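Local coordinates for regulatory protein SWI6 (Saccharomyces cerevisiae, PDB 1SW6) that serves as the shared regulatory subunit of the SBF and MBF complexes, which drive cell-cycle-dependent transcription in budding yeast, here represented by its ankyrin-repeat domain, at residues P192-E197 with R202-H207. Residues are numbered along the deposited sequence; the frame is centred on the assembly and turned at random.
Sequences PCLILE and RTILHH
R202 meets E197 through backbone at the junction of the second and third ankyrin repeats, where the tetrapeptide TILH (T203-H206), the counterpart of the TPLH signature of ankyrin repeats, starts helix 204-212. The carbonyl O of R202 receives a CA-H...O contact from E197 CA at 3.4 Å, and E197 CB lies beside the same oxygen. The R202 side chain leaves CA pointing away from 192-197, and its NE forms a salt bridge with D280 OD2. T203 follows as the N-cap and shows how a repeat helix is begun: its N donates to H206 ND1 (3.1 Å, 165°), a capping box in which the donor sits 18° out of the imidazole plane, while its OG1 accepts a weak bond from L205 N. I204 supplies the apolar part of the contact. CG1 stands anti to the backbone N (chi1 -175°), which puts CG2 between that N and the carbonyl carbon, and from there it meets L194 CD2 at 4.0 Å, the two side chains running slantwise to one another; L228 touches both, joining the pair to helix 218-234. Water carries hydrogen bonding between the segments: one molecule accepts from I204 N at 3.1 Å, satisfying the first N-H of the helix, and donates to L194 O (2.6 Å) and L196 O (2.7 Å), while a second lies between L196 O and R202 O. H206 NE2 bonds to D284 O in the fourth repeat, which gives both ring nitrogens a partner and holds the rotation of the ring. H207 reaches back through NE2 to D198 OD1.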
loop_
_atom_site.group_PDB
_atom_site.type_symbol
_atom_site.label_atom_id
_atom_site.label_comp_id
_atom_site.label_asym_id
_atom_site.label_seq_id
_atom_site.Cartn_x
_atom_site.Cartn_y
_atom_site.Cartn_z
ATOM N N PRO A 192 14.484 -10.880 15.507
ATOM C CA PRO A 192 15.201 -9.725 16.056
ATOM C C PRO A 192 14.320 -8.476 16.110
ATOM O O PRO A 192 14.531 -7.611 16.949
ATOM C CB PRO A 192 16.379 -9.557 15.097
ATOM C CG PRO A 192 16.654 -10.978 14.652
ATOM C CD PRO A 192 15.264 -11.516 14.424
ATOM N N CYS A 193 13.333 -8.386 15.218
ATOM C CA CYS A 193 12.429 -7.236 15.183
ATOM C C CYS A 193 11.502 -7.184 16.397
ATOM O O CYS A 193 10.969 -6.133 16.731
ATOM C CB CYS A 193 11.565 -7.263 13.914
ATOM S SG CYS A 193 12.480 -7.283 12.349
ATOM N N LEU A 194 11.303 -8.321 17.051
ATOM C CA LEU A 194 10.427 -8.372 18.218
ATOM C C LEU A 194 10.833 -7.401 19.320
ATOM O O LEU A 194 10.003 -7.009 20.133
ATOM C CB LEU A 194 10.400 -9.784 18.800
ATOM C CG LEU A 194 9.774 -10.850 17.915
ATOM C CD1 LEU A 194 9.950 -12.218 18.561
ATOM C CD2 LEU A 194 8.293 -10.521 17.718
ATOM N N ILE A 195 12.104 -7.011 19.364
ATOM C CA ILE A 195 12.533 -6.093 20.416
ATOM C C ILE A 195 12.473 -4.626 20.004
ATOM O O ILE A 195 12.826 -3.743 20.786
ATOM C CB ILE A 195 13.966 -6.406 20.891
ATOM C CG1 ILE A 195 14.979 -5.972 19.832
ATOM C CG2 ILE A 195 14.088 -7.896 21.200
ATOM C CD1 ILE A 195 16.404 -5.975 20.329
ATOM N N LEU A 196 11.993 -4.365 18.792
ATOM C CA LEU A 196 11.907 -3.005 18.274
ATOM C C LEU A 196 10.576 -2.271 18.522
ATOM O O LEU A 196 9.499 -2.859 18.420
ATOM C CB LEU A 196 12.183 -3.025 16.764
ATOM C CG LEU A 196 13.455 -3.724 16.283
ATOM C CD1 LEU A 196 13.512 -3.732 14.745
ATOM C CD2 LEU A 196 14.662 -2.999 16.864
ATOM N N GLU A 197 10.666 -0.979 18.842
ATOM C CA GLU A 197 9.489 -0.129 19.037
ATOM C C GLU A 197 9.590 0.971 17.978
ATOM O O GLU A 197 10.690 1.358 17.592
ATOM C CB GLU A 197 9.471 0.506 20.435
ATOM C CG GLU A 197 10.659 1.404 20.748
ATOM C CD GLU A 197 10.591 1.996 22.150
ATOM O OE1 GLU A 197 11.479 2.799 22.510
ATOM O OE2 GLU A 197 9.649 1.660 22.896
ATOM N N ARG A 202 5.555 2.014 19.974
ATOM C CA ARG A 202 4.626 0.900 19.854
ATOM C C ARG A 202 5.374 -0.365 19.467
ATOM O O ARG A 202 6.183 -0.371 18.530
ATOM C CB ARG A 202 3.539 1.221 18.831
ATOM C CG ARG A 202 2.460 2.099 19.424
ATOM C CD ARG A 202 1.498 2.632 18.382
ATOM N NE ARG A 202 0.378 3.315 19.023
ATOM C CZ ARG A 202 -0.600 3.921 18.364
ATOM N NH1 ARG A 202 -0.592 3.934 17.034
ATOM N NH2 ARG A 202 -1.594 4.504 19.036
ATOM N N THR A 203 5.107 -1.434 20.205
ATOM C CA THR A 203 5.752 -2.721 19.967
ATOM C C THR A 203 4.958 -3.526 18.950
ATOM O O THR A 203 3.928 -3.061 18.440
ATOM C CB THR A 203 5.819 -3.523 21.264
ATOM O OG1 THR A 203 4.510 -4.027 21.580
ATOM C CG2 THR A 203 6.289 -2.612 22.406
ATOM N N ILE A 204 5.436 -4.736 18.663
ATOM C CA ILE A 204 4.760 -5.603 17.715
ATOM C C ILE A 204 3.367 -5.950 18.247
ATOM O O ILE A 204 2.425 -6.119 17.472
ATOM C CB ILE A 204 5.567 -6.902 17.460
ATOM C CG1 ILE A 204 4.883 -7.729 16.369
ATOM C CG2 ILE A 204 5.689 -7.707 18.730
ATOM C CD1 ILE A 204 5.000 -7.086 14.982
ATOM N N LEU A 205 3.229 -6.045 19.571
ATOM C CA LEU A 205 1.927 -6.363 20.159
ATOM C C LEU A 205 0.945 -5.226 19.985
ATOM O O LEU A 205 -0.240 -5.455 19.808
ATOM C CB LEU A 205 2.036 -6.684 21.652
ATOM C CG LEU A 205 2.676 -8.016 22.031
ATOM C CD1 LEU A 205 2.524 -8.256 23.541
ATOM C CD2 LEU A 205 1.998 -9.137 21.237
ATOM N N HIS A 206 1.426 -3.991 20.050
ATOM C CA HIS A 206 0.520 -2.859 19.887
ATOM C C HIS A 206 -0.070 -2.912 18.490
ATOM O O HIS A 206 -1.260 -2.696 18.307
ATOM C CB HIS A 206 1.251 -1.526 20.066
ATOM C CG HIS A 206 1.455 -1.129 21.492
ATOM N ND1 HIS A 206 2.676 -1.218 22.122
ATOM C CD2 HIS A 206 0.594 -0.619 22.407
ATOM C CE1 HIS A 206 2.563 -0.777 23.361
ATOM N NE2 HIS A 206 1.309 -0.408 23.560
ATOM N N HIS A 207 0.774 -3.214 17.509
ATOM C CA HIS A 207 0.331 -3.275 16.126
ATOM C C HIS A 207 -0.625 -4.427 15.859
ATOM O O HIS A 207 -1.573 -4.267 15.088
ATOM C CB HIS A 207 1.544 -3.347 15.183
ATOM C CG HIS A 207 2.313 -2.064 15.091
ATOM N ND1 HIS A 207 1.818 -0.941 14.458
ATOM C CD2 HIS A 207 3.528 -1.713 15.578
ATOM C CE1 HIS A 207 2.695 0.043 14.561
ATOM N NE2 HIS A 207 3.741 -0.400 15.235
HETATM O O HOH W 1 8.439 -5.285 19.070
HETATM O O HOH W 2 7.566 -2.350 16.603
#